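Local structure of cystathionine gamma-synthase (Xanthomonas oryzae pv. oryzae, 6LD8) at residues G89-V94 and L202-T207; T104-H109 and I131-T136; L151-T156 and L180-N185. The protein probably makes cystathionine from cysteine and an activated homoserine, using pyridoxal phosphate, and may also cleave cystathionine. The protein carries 1 engineered substitution. All blocks are in the same frame, centred on the assembly; numbering follows the deposited sequence.

Contact 1 (G89-V94 and L202-T207); sequences GAINLV and LVLHST. With 0JO (2-{[(E)-{3-hydroxy-2-methyl-5-[(phosphonooxy)methyl]pyridin-4-yl}methylidene]amino}prop-2-enoic acid), chain E.
L202 meets V94 tip to tip, its CD1 3.8 Å from V94 CG1, at the end of the strand farther from the cofactor. That V94 branch stands anti to the backbone N (chi1 170°), which turns it to L202, while CG2 of the same valine goes to the next leucine. L204 makes the largest contribution: CD2 lies 3.9 Å from I91 CG1, the two side chains crossing at about a right angle, and V94 CG2 closes on the same methyl at 4.2 Å. Its CG sits between the backbone N and the carbonyl carbon (chi1 67°), and both methyls reach I91. The axis of helical segment 89-94 runs nearly antiparallel (153°) to that of strand 202-206, 8.5 Å away at closest; helix 87-98 is one of the helices covering the large sheet of the PLP-dependent aminotransferase-type fold. H205 points away from the helix and gives its NE2 to E76; across the contact A90 CB only approaches its backbone O, at 4.3 Å. S206 OG then donates a 2.8 Å hydrogen bond to phosphate oxygen OP3 of 0JO, the aldimine of pyridoxal phosphate with aminoacrylate. M88 N, just before the helical segment, and T208 OG1 bind 0JO too.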
loop_
_atom_site.group_PDB
_atom_site.type_symbol
_atom_site.label_atom_id
_atom_site.label_comp_id
_atom_site.label_asym_id
_atom_site.label_seq_id
_atom_site.Cartn_x
_atom_site.Cartn_y
_atom_site.Cartn_z
ATOM N N GLY A 89 -18.185 -8.033 -11.079
ATOM C CA GLY A 89 -18.351 -6.702 -11.664
ATOM C C GLY A 89 -18.006 -6.693 -13.127
ATOM O O GLY A 89 -18.601 -5.918 -13.868
ATOM N N ALA A 90 -17.056 -7.515 -13.574
ATOM C CA ALA A 90 -16.762 -7.612 -15.017
ATOM C C ALA A 90 -17.968 -8.224 -15.757
ATOM O O ALA A 90 -18.314 -7.777 -16.843
ATOM C CB ALA A 90 -15.504 -8.418 -15.213
ATOM N N ILE A 91 -18.569 -9.239 -15.185
ATOM C CA ILE A 91 -19.770 -9.894 -15.770
ATOM C C ILE A 91 -20.886 -8.843 -15.799
ATOM O O ILE A 91 -21.514 -8.616 -16.858
ATOM C CB ILE A 91 -20.118 -11.150 -14.956
ATOM C CG1 ILE A 91 -19.007 -12.187 -15.088
ATOM C CG2 ILE A 91 -21.473 -11.698 -15.356
ATOM C CD1 ILE A 91 -19.293 -13.471 -14.356
ATOM N N ASN A 92 -21.063 -8.155 -14.684
ATOM C CA ASN A 92 -22.071 -7.082 -14.564
ATOM C C ASN A 92 -21.828 -6.048 -15.657
ATOM O O ASN A 92 -22.751 -5.648 -16.381
ATOM C CB ASN A 92 -22.010 -6.443 -13.184
ATOM C CG ASN A 92 -23.172 -5.504 -12.957
ATOM O OD1 ASN A 92 -24.321 -5.834 -13.259
ATOM N ND2 ASN A 92 -22.877 -4.370 -12.383
ATOM N N LEU A 93 -20.604 -5.613 -15.807
ATOM C CA LEU A 93 -20.321 -4.607 -16.846
ATOM C C LEU A 93 -20.841 -5.101 -18.210
ATOM O O LEU A 93 -21.517 -4.337 -18.882
ATOM C CB LEU A 93 -18.814 -4.356 -16.865
ATOM C CG LEU A 93 -18.332 -3.444 -17.966
ATOM C CD1 LEU A 93 -19.063 -2.102 -17.930
ATOM C CD2 LEU A 93 -16.824 -3.277 -17.877
ATOM N N VAL A 94 -20.504 -6.324 -18.617
ATOM C CA VAL A 94 -20.885 -6.869 -19.951
ATOM C C VAL A 94 -22.429 -6.903 -20.067
ATOM O O VAL A 94 -22.956 -6.452 -21.082
ATOM C CB VAL A 94 -20.235 -8.248 -20.213
ATOM C CG1 VAL A 94 -20.812 -8.934 -21.466
ATOM C CG2 VAL A 94 -18.729 -8.120 -20.330
ATOM N N LEU A 202 -15.738 -10.890 -26.784
ATOM C CA LEU A 202 -15.341 -10.493 -25.422
ATOM C C LEU A 202 -14.747 -11.698 -24.698
ATOM O O LEU A 202 -15.320 -12.847 -24.787
ATOM C CB LEU A 202 -16.575 -10.046 -24.638
ATOM C CG LEU A 202 -17.331 -8.836 -25.169
ATOM C CD1 LEU A 202 -18.759 -8.841 -24.619
ATOM C CD2 LEU A 202 -16.613 -7.564 -24.792
ATOM N N VAL A 203 -13.701 -11.415 -23.937
ATOM C CA VAL A 203 -13.160 -12.359 -22.946
ATOM C C VAL A 203 -13.135 -11.644 -21.589
ATOM O O VAL A 203 -12.787 -10.451 -21.535
ATOM C CB VAL A 203 -11.797 -12.896 -23.419
ATOM C CG1 VAL A 203 -10.763 -11.812 -23.572
ATOM C CG2 VAL A 203 -11.297 -13.961 -22.483
ATOM N N LEU A 204 -13.484 -12.351 -20.528
ATOM C CA LEU A 204 -13.403 -11.747 -19.198
ATOM C C LEU A 204 -12.773 -12.697 -18.194
ATOM O O LEU A 204 -12.759 -13.907 -18.403
ATOM C CB LEU A 204 -14.803 -11.264 -18.775
ATOM C CG LEU A 204 -15.896 -12.278 -18.511
ATOM C CD1 LEU A 204 -15.713 -12.941 -17.173
ATOM C CD2 LEU A 204 -17.237 -11.556 -18.533
ATOM N N HIS A 205 -12.343 -12.116 -17.092
ATOM C CA HIS A 205 -11.605 -12.804 -16.016
ATOM C C HIS A 205 -12.013 -12.259 -14.659
ATOM O O HIS A 205 -12.137 -11.035 -14.538
ATOM C CB HIS A 205 -10.126 -12.462 -16.128
ATOM C CG HIS A 205 -9.471 -13.075 -17.295
ATOM N ND1 HIS A 205 -9.096 -14.425 -17.277
ATOM C CD2 HIS A 205 -9.126 -12.560 -18.501
ATOM C CE1 HIS A 205 -8.562 -14.717 -18.454
ATOM N NE2 HIS A 205 -8.591 -13.590 -19.246
ATOM N N SER A 206 -12.072 -13.129 -13.677
ATOM C CA SER A 206 -11.698 -12.765 -12.295
ATOM C C SER A 206 -10.178 -12.700 -12.167
ATOM O O SER A 206 -9.589 -13.774 -12.132
ATOM C CB SER A 206 -12.262 -13.741 -11.354
ATOM O OG SER A 206 -11.801 -13.466 -10.074
ATOM N N THR A 207 -9.572 -11.511 -12.096
ATOM C CA THR A 207 -8.129 -11.334 -11.853
ATOM C C THR A 207 -7.754 -11.805 -10.449
ATOM O O THR A 207 -6.594 -11.973 -10.172
ATOM C CB THR A 207 -7.705 -9.873 -11.976
ATOM O OG1 THR A 207 -8.426 -9.105 -11.018
ATOM C CG2 THR A 207 -7.899 -9.359 -13.374
HETATM O O 0JO E . -14.044 -20.082 -5.613
HETATM C C 0JO E . -14.658 -19.749 -6.634
HETATM O OXT 0JO E . -15.206 -20.577 -7.393
HETATM C CA 0JO E . -14.862 -18.334 -6.903
HETATM C CB 0JO E . -14.968 -17.412 -5.814
HETATM N N 0JO E . -14.978 -17.976 -8.258
HETATM C C4A 0JO E . -15.105 -16.789 -8.773
HETATM C C4 0JO E . -15.365 -16.624 -10.212
HETATM C C3 0JO E . -15.165 -17.738 -11.066
HETATM O O3 0JO E . -14.743 -18.930 -10.590
HETATM C C2 0JO E . -15.417 -17.618 -12.430
HETATM C C2A 0JO E . -15.208 -18.784 -13.351
HETATM N N1 0JO E . -15.868 -16.464 -12.939
HETATM C C6 0JO E . -16.083 -15.410 -12.131
HETATM C C5 0JO E . -15.834 -15.427 -10.786
HETATM C C5A 0JO E . -16.147 -14.189 -9.982
HETATM O OP4 0JO E . -15.001 -13.344 -9.701
HETATM P P 0JO E . -14.825 -12.512 -8.313
HETATM O OP3 0JO E . -13.457 -11.877 -8.547
HETATM O OP1 0JO E . -15.952 -11.442 -8.364
HETATM O OP2 0JO E . -14.896 -13.471 -7.179
#

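Contact 2 (T104-H109 and I131-T136); sequences TLVVPH and ITADLT
V107 is held through both its backbone N and its O by the neighbouring strand: its N donates to I131 O at 2.9 Å, and its O accepts from A133 N at 3.1 Å. I131 N donates to L105 O before this pair, and H109 N to A133 O after it, the last bond bent to 135° at the hydrogen with the donor above the carbonyl plane. Side chains add to the ladder on both faces. V106 CG1 lies 4.2 Å from A133 CB and 4.1 Å from L135 CD2, while V107 CG2 meets T132 OG1 on the opposite face. These are the parallel strands of a beta-alpha-beta unit, connected through helix 113-124, and strand 129-133 is one of the two outermost strands of the large sheet within this chain. Past the strands, H109 and D134 lie side by side, imidazole and carboxylate stacked with planes 23° apart; D134 CB stands over a face of the ring, 4.0 Å from its centroid. A water in the ring plane links H109 ND1 to L135 N. D134 is held in turn by an Asx turn, its OD1 taking T136 N at 2.8 Å, and S140 OG receives D134 N. A144 of helix 138-146 covers V106, I131 and A133.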
loop_
_atom_site.group_PDB
_atom_site.type_symbol
_atom_site.label_atom_id
_atom_site.label_comp_id
_atom_site.label_asym_id
_atom_site.label_seq_id
_atom_site.Cartn_x
_atom_site.Cartn_y
_atom_site.Cartn_z
ATOM N N THR A 104 -32.438 -11.702 -25.111
ATOM C CA THR A 104 -32.214 -12.960 -24.347
ATOM C C THR A 104 -30.717 -13.288 -24.287
ATOM O O THR A 104 -29.949 -13.038 -25.211
ATOM C CB THR A 104 -33.210 -14.086 -24.700
ATOM O OG1 THR A 104 -32.542 -15.322 -24.966
ATOM C CG2 THR A 104 -34.119 -13.720 -25.841
ATOM N N LEU A 105 -30.342 -13.790 -23.139
ATOM C CA LEU A 105 -28.961 -14.185 -22.835
ATOM C C LEU A 105 -28.980 -15.700 -22.694
ATOM O O LEU A 105 -29.876 -16.216 -21.912
ATOM C CB LEU A 105 -28.563 -13.545 -21.506
ATOM C CG LEU A 105 -27.294 -14.133 -20.889
ATOM C CD1 LEU A 105 -26.128 -13.800 -21.782
ATOM C CD2 LEU A 105 -27.082 -13.616 -19.474
ATOM N N VAL A 106 -28.034 -16.360 -23.362
ATOM C CA VAL A 106 -27.799 -17.820 -23.143
ATOM C C VAL A 106 -26.633 -17.981 -22.176
ATOM O O VAL A 106 -25.576 -17.435 -22.468
ATOM C CB VAL A 106 -27.506 -18.534 -24.471
ATOM C CG1 VAL A 106 -27.209 -19.990 -24.231
ATOM C CG2 VAL A 106 -28.669 -18.376 -25.415
ATOM N N VAL A 107 -26.796 -18.763 -21.121
ATOM C CA VAL A 107 -25.675 -19.058 -20.181
ATOM C C VAL A 107 -25.526 -20.567 -20.013
ATOM O O VAL A 107 -26.465 -21.332 -20.260
ATOM C CB VAL A 107 -25.853 -18.376 -18.812
ATOM C CG1 VAL A 107 -26.140 -16.885 -18.966
ATOM C CG2 VAL A 107 -26.903 -19.053 -17.981
ATOM N N PRO A 108 -24.321 -21.020 -19.591
ATOM C CA PRO A 108 -24.094 -22.428 -19.306
ATOM C C PRO A 108 -24.860 -22.850 -18.060
ATOM O O PRO A 108 -24.908 -22.095 -17.167
ATOM C CB PRO A 108 -22.574 -22.505 -19.063
ATOM C CG PRO A 108 -21.997 -21.271 -19.763
ATOM C CD PRO A 108 -23.071 -20.234 -19.509
ATOM N N HIS A 109 -25.316 -24.094 -18.013
ATOM C CA HIS A 109 -25.966 -24.725 -16.838
ATOM C C HIS A 109 -24.956 -24.860 -15.703
ATOM O O HIS A 109 -25.355 -25.001 -14.552
ATOM C CB HIS A 109 -26.578 -26.087 -17.243
ATOM C CG HIS A 109 -25.579 -27.168 -17.555
ATOM N ND1 HIS A 109 -24.492 -26.970 -18.392
ATOM C CD2 HIS A 109 -25.509 -28.465 -17.154
ATOM C CE1 HIS A 109 -23.778 -28.084 -18.454
ATOM N NE2 HIS A 109 -24.387 -29.012 -17.694
ATOM N N ILE A 131 -31.833 -17.953 -21.048
ATOM C CA ILE A 131 -31.840 -19.417 -21.364
ATOM C C ILE A 131 -30.604 -20.089 -20.762
ATOM O O ILE A 131 -29.504 -19.654 -21.056
ATOM C CB ILE A 131 -31.958 -19.681 -22.870
ATOM C CG1 ILE A 131 -33.271 -19.122 -23.412
ATOM C CG2 ILE A 131 -31.840 -21.176 -23.130
ATOM C CD1 ILE A 131 -33.206 -18.717 -24.862
ATOM N N THR A 132 -30.818 -21.091 -19.912
ATOM C CA THR A 132 -29.772 -21.922 -19.265
ATOM C C THR A 132 -29.679 -23.238 -20.068
ATOM O O THR A 132 -30.584 -24.037 -19.940
ATOM C CB THR A 132 -30.034 -22.021 -17.750
ATOM O OG1 THR A 132 -29.846 -20.775 -17.055
ATOM C CG2 THR A 132 -29.103 -22.999 -17.070
ATOM N N ALA A 133 -28.628 -23.390 -20.887
ATOM C CA ALA A 133 -28.328 -24.499 -21.827
ATOM C C ALA A 133 -27.054 -25.270 -21.440
ATOM O O ALA A 133 -26.146 -24.693 -20.758
ATOM C CB ALA A 133 -28.113 -23.928 -23.196
ATOM N N ASP A 134 -26.928 -26.507 -21.943
ATOM C CA ASP A 134 -25.672 -27.293 -21.858
ATOM C C ASP A 134 -24.929 -27.039 -23.155
ATOM O O ASP A 134 -25.273 -27.662 -24.131
ATOM C CB ASP A 134 -25.906 -28.790 -21.622
ATOM C CG ASP A 134 -24.645 -29.624 -21.403
ATOM O OD1 ASP A 134 -23.541 -29.206 -21.922
ATOM O OD2 ASP A 134 -24.774 -30.699 -20.740
ATOM N N LEU A 135 -23.929 -26.169 -23.153
ATOM C CA LEU A 135 -23.233 -25.816 -24.409
ATOM C C LEU A 135 -22.276 -26.937 -24.830
ATOM O O LEU A 135 -21.580 -26.725 -25.834
ATOM C CB LEU A 135 -22.472 -24.502 -24.212
ATOM C CG LEU A 135 -23.249 -23.343 -23.593
ATOM C CD1 LEU A 135 -22.401 -22.087 -23.643
ATOM C CD2 LEU A 135 -24.572 -23.099 -24.288
ATOM N N THR A 136 -22.207 -28.066 -24.118
ATOM C CA THR A 136 -21.405 -29.241 -24.599
ATOM C C THR A 136 -22.265 -30.208 -25.426
ATOM O O THR A 136 -21.684 -31.010 -26.141
ATOM C CB THR A 136 -20.670 -29.954 -23.458
ATOM O OG1 THR A 136 -21.606 -30.602 -22.610
ATOM C CG2 THR A 136 -19.860 -28.980 -22.629
HETATM O O HOH W 1 -22.985 -25.770 -20.442
#

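Contact 3 (L151-T156 and L180-N185); sequences LVLIET and LTVVDN. With 0JO (2-{[(E)-{3-hydroxy-2-methyl-5-[(phosphonooxy)methyl]pyridin-4-yl}methylidene]amino}prop-2-enoic acid), chain E.
Strands 151-155 and 180-184, joined through helix 167-176, form a parallel beta-alpha-beta unit whose C-terminal end meets the cofactor. There D184 OD2 lies 2.6 Å from the pyridine nitrogen N1 of 0JO, the aspartate-pyridine pairing of fold type I PLP enzymes, which probably keeps N1 protonated. E155 CD approaches the ring methyl C2A at 3.8 Å. Both acidic chains extend from the same face, CG anti to the backbone N (chi1 178° in E155, -171° in D184), with carboxylate planes 65° apart. A water donates to E155 OE2 and D184 OD2, bridging oxygens 4.2 Å apart; Y112 N bonds to E155 OE2 and N159 N to E155 OE1, and T186 OG1 bonds to D184 OD1, placing the carboxylates. Behind them the strands are tied by V152 N to L180 O, V182 N to V152 O, I154 N to V182 O and D184 N to I154 O, all 2.8 to 3.0 Å. On the face of the acids V182 CG1 wedges between L153 CD1 (3.7 Å) and L151 CD1 (3.9 Å); on the other, I154 CB packs on V183 CG2. There L167 and V170 of helix 167-176 cover I154, while strands 104-108 and 202-206 flank the pair within the sheet.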
loop_
_atom_site.group_PDB
_atom_site.type_symbol
_atom_site.label_atom_id
_atom_site.label_comp_id
_atom_site.label_asym_id
_atom_site.label_seq_id
_atom_site.Cartn_x
_atom_site.Cartn_y
_atom_site.Cartn_z
ATOM N N LEU A 151 -26.717 -12.464 -26.816
ATOM C CA LEU A 151 -25.397 -12.730 -26.206
ATOM C C LEU A 151 -25.378 -14.158 -25.713
ATOM O O LEU A 151 -26.346 -14.607 -25.097
ATOM C CB LEU A 151 -25.185 -11.764 -25.032
ATOM C CG LEU A 151 -23.870 -11.909 -24.269
ATOM C CD1 LEU A 151 -22.668 -11.628 -25.172
ATOM C CD2 LEU A 151 -23.854 -10.974 -23.075
ATOM N N VAL A 152 -24.271 -14.825 -25.953
ATOM C CA VAL A 152 -24.000 -16.158 -25.343
ATOM C C VAL A 152 -22.774 -16.045 -24.435
ATOM O O VAL A 152 -21.720 -15.598 -24.903
ATOM C CB VAL A 152 -23.778 -17.193 -26.463
ATOM C CG1 VAL A 152 -23.434 -18.572 -25.928
ATOM C CG2 VAL A 152 -25.019 -17.243 -27.338
ATOM N N LEU A 153 -22.888 -16.578 -23.234
ATOM C CA LEU A 153 -21.756 -16.673 -22.306
ATOM C C LEU A 153 -21.304 -18.129 -22.281
ATOM O O LEU A 153 -22.103 -19.009 -21.908
ATOM C CB LEU A 153 -22.156 -16.197 -20.903
ATOM C CG LEU A 153 -20.987 -16.125 -19.905
ATOM C CD1 LEU A 153 -20.953 -14.779 -19.208
ATOM C CD2 LEU A 153 -21.072 -17.221 -18.878
ATOM N N ILE A 154 -20.020 -18.308 -22.533
ATOM C CA ILE A 154 -19.312 -19.602 -22.372
ATOM C C ILE A 154 -18.389 -19.534 -21.149
ATOM O O ILE A 154 -17.596 -18.577 -21.057
ATOM C CB ILE A 154 -18.473 -19.837 -23.639
ATOM C CG1 ILE A 154 -19.344 -19.926 -24.898
ATOM C CG2 ILE A 154 -17.631 -21.076 -23.434
ATOM C CD1 ILE A 154 -18.602 -19.733 -26.190
ATOM N N GLU A 155 -18.385 -20.561 -20.313
ATOM C CA GLU A 155 -17.388 -20.678 -19.230
ATOM C C GLU A 155 -16.660 -22.025 -19.420
ATOM O O GLU A 155 -17.255 -23.074 -19.082
ATOM C CB GLU A 155 -18.091 -20.508 -17.883
ATOM C CG GLU A 155 -17.152 -20.667 -16.682
ATOM C CD GLU A 155 -17.822 -20.801 -15.319
ATOM O OE1 GLU A 155 -17.485 -21.757 -14.623
ATOM O OE2 GLU A 155 -18.697 -19.951 -14.970
ATOM N N THR A 156 -15.424 -22.004 -19.948
ATOM C CA THR A 156 -14.626 -23.235 -20.223
ATOM C C THR A 156 -13.168 -23.050 -19.808
ATOM O O THR A 156 -12.508 -22.084 -20.189
ATOM C CB THR A 156 -14.756 -23.710 -21.682
ATOM O OG1 THR A 156 -14.077 -24.951 -21.879
ATOM C CG2 THR A 156 -14.165 -22.761 -22.684
ATOM N N LEU A 180 -23.745 -12.122 -30.027
ATOM C CA LEU A 180 -22.368 -11.831 -29.544
ATOM C C LEU A 180 -21.965 -12.985 -28.623
ATOM O O LEU A 180 -22.878 -13.665 -28.023
ATOM C CB LEU A 180 -22.342 -10.478 -28.803
ATOM C CG LEU A 180 -22.598 -9.240 -29.674
ATOM C CD1 LEU A 180 -22.929 -8.018 -28.827
ATOM C CD2 LEU A 180 -21.424 -8.924 -30.588
ATOM N N THR A 181 -20.659 -13.173 -28.440
ATOM C CA THR A 181 -20.138 -14.188 -27.486
ATOM C C THR A 181 -19.179 -13.570 -26.481
ATOM O O THR A 181 -18.314 -12.765 -26.882
ATOM C CB THR A 181 -19.433 -15.305 -28.252
ATOM O OG1 THR A 181 -18.565 -14.654 -29.182
ATOM C CG2 THR A 181 -20.448 -16.161 -28.965
ATOM N N VAL A 182 -19.294 -14.014 -25.239
ATOM C CA VAL A 182 -18.353 -13.612 -24.169
ATOM C C VAL A 182 -17.847 -14.898 -23.538
ATOM O O VAL A 182 -18.681 -15.741 -23.198
ATOM C CB VAL A 182 -18.990 -12.660 -23.129
ATOM C CG1 VAL A 182 -20.284 -13.203 -22.525
ATOM C CG2 VAL A 182 -17.987 -12.348 -22.024
ATOM N N VAL A 183 -16.534 -15.032 -23.363
ATOM C CA VAL A 183 -15.988 -16.236 -22.648
ATOM C C VAL A 183 -15.374 -15.811 -21.307
ATOM O O VAL A 183 -14.601 -14.874 -21.297
ATOM C CB VAL A 183 -14.946 -16.937 -23.540
ATOM C CG1 VAL A 183 -14.440 -18.217 -22.882
ATOM C CG2 VAL A 183 -15.512 -17.190 -24.936
ATOM N N ASP A 184 -15.793 -16.454 -20.231
ATOM C CA ASP A 184 -15.176 -16.407 -18.905
ATOM C C ASP A 184 -13.969 -17.354 -18.934
ATOM O O ASP A 184 -14.149 -18.561 -18.817
ATOM C CB ASP A 184 -16.193 -16.763 -17.825
ATOM C CG ASP A 184 -15.628 -16.509 -16.436
ATOM O OD1 ASP A 184 -14.383 -16.384 -16.380
ATOM O OD2 ASP A 184 -16.427 -16.397 -15.435
ATOM N N ASN A 185 -12.788 -16.775 -19.083
ATOM C CA ASN A 185 -11.476 -17.453 -19.215
ATOM C C ASN A 185 -10.721 -17.476 -17.867
ATOM O O ASN A 185 -9.516 -17.598 -17.871
ATOM C CB ASN A 185 -10.714 -16.747 -20.330
ATOM C CG ASN A 185 -9.544 -17.549 -20.843
ATOM O OD1 ASN A 185 -8.539 -16.983 -21.304
ATOM N ND2 ASN A 185 -9.672 -18.854 -20.731
HETATM O O 0JO E . -14.044 -20.082 -5.613
HETATM C C 0JO E . -14.658 -19.749 -6.634
HETATM O OXT 0JO E . -15.206 -20.577 -7.393
HETATM C CA 0JO E . -14.862 -18.334 -6.903
HETATM C CB 0JO E . -14.968 -17.412 -5.814
HETATM N N 0JO E . -14.978 -17.976 -8.258
HETATM C C4A 0JO E . -15.105 -16.789 -8.773
HETATM C C4 0JO E . -15.365 -16.624 -10.212
HETATM C C3 0JO E . -15.165 -17.738 -11.066
HETATM O O3 0JO E . -14.743 -18.930 -10.590
HETATM C C2 0JO E . -15.417 -17.618 -12.430
HETATM C C2A 0JO E . -15.208 -18.784 -13.351
HETATM N N1 0JO E . -15.868 -16.464 -12.939
HETATM C C6 0JO E . -16.083 -15.410 -12.131
HETATM C C5 0JO E . -15.834 -15.427 -10.786
HETATM C C5A 0JO E . -16.147 -14.189 -9.982
HETATM O OP4 0JO E . -15.001 -13.344 -9.701
HETATM P P 0JO E . -14.825 -12.512 -8.313
HETATM O OP3 0JO E . -13.457 -11.877 -8.547
HETATM O OP1 0JO E . -15.952 -11.442 -8.364
HETATM O OP2 0JO E . -14.896 -13.471 -7.179
HETATM O O HOH W 2 -19.071 -17.225 -15.269
#

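All three contacts belong to the seven-stranded mixed sheet, where five neighbouring strands, in the order 202-206, 180-184, 151-155, 104-108, 129-133, are parallel to one another. Contact 3 is central, its centre about 10 Å from that of each of the others; contacts 1 and 2 are about 17 Å apart between centres and do not touch. Backbone bonds continue the sheet from contact 3 to both: L204 N to V183 O at 2.9 Å on one side, L153 N to V106 O at 2.9 Å on the other. Along the chain contact 2 closes before contact 3 opens, and both fall inside the loop closed by contact 1. Contacts 1 and 3, on neighbouring strands, bring phosphate-binding S206 and D184 at the pyridine nitrogen to one cofactor, while contact 2 lies at one edge of the sheet.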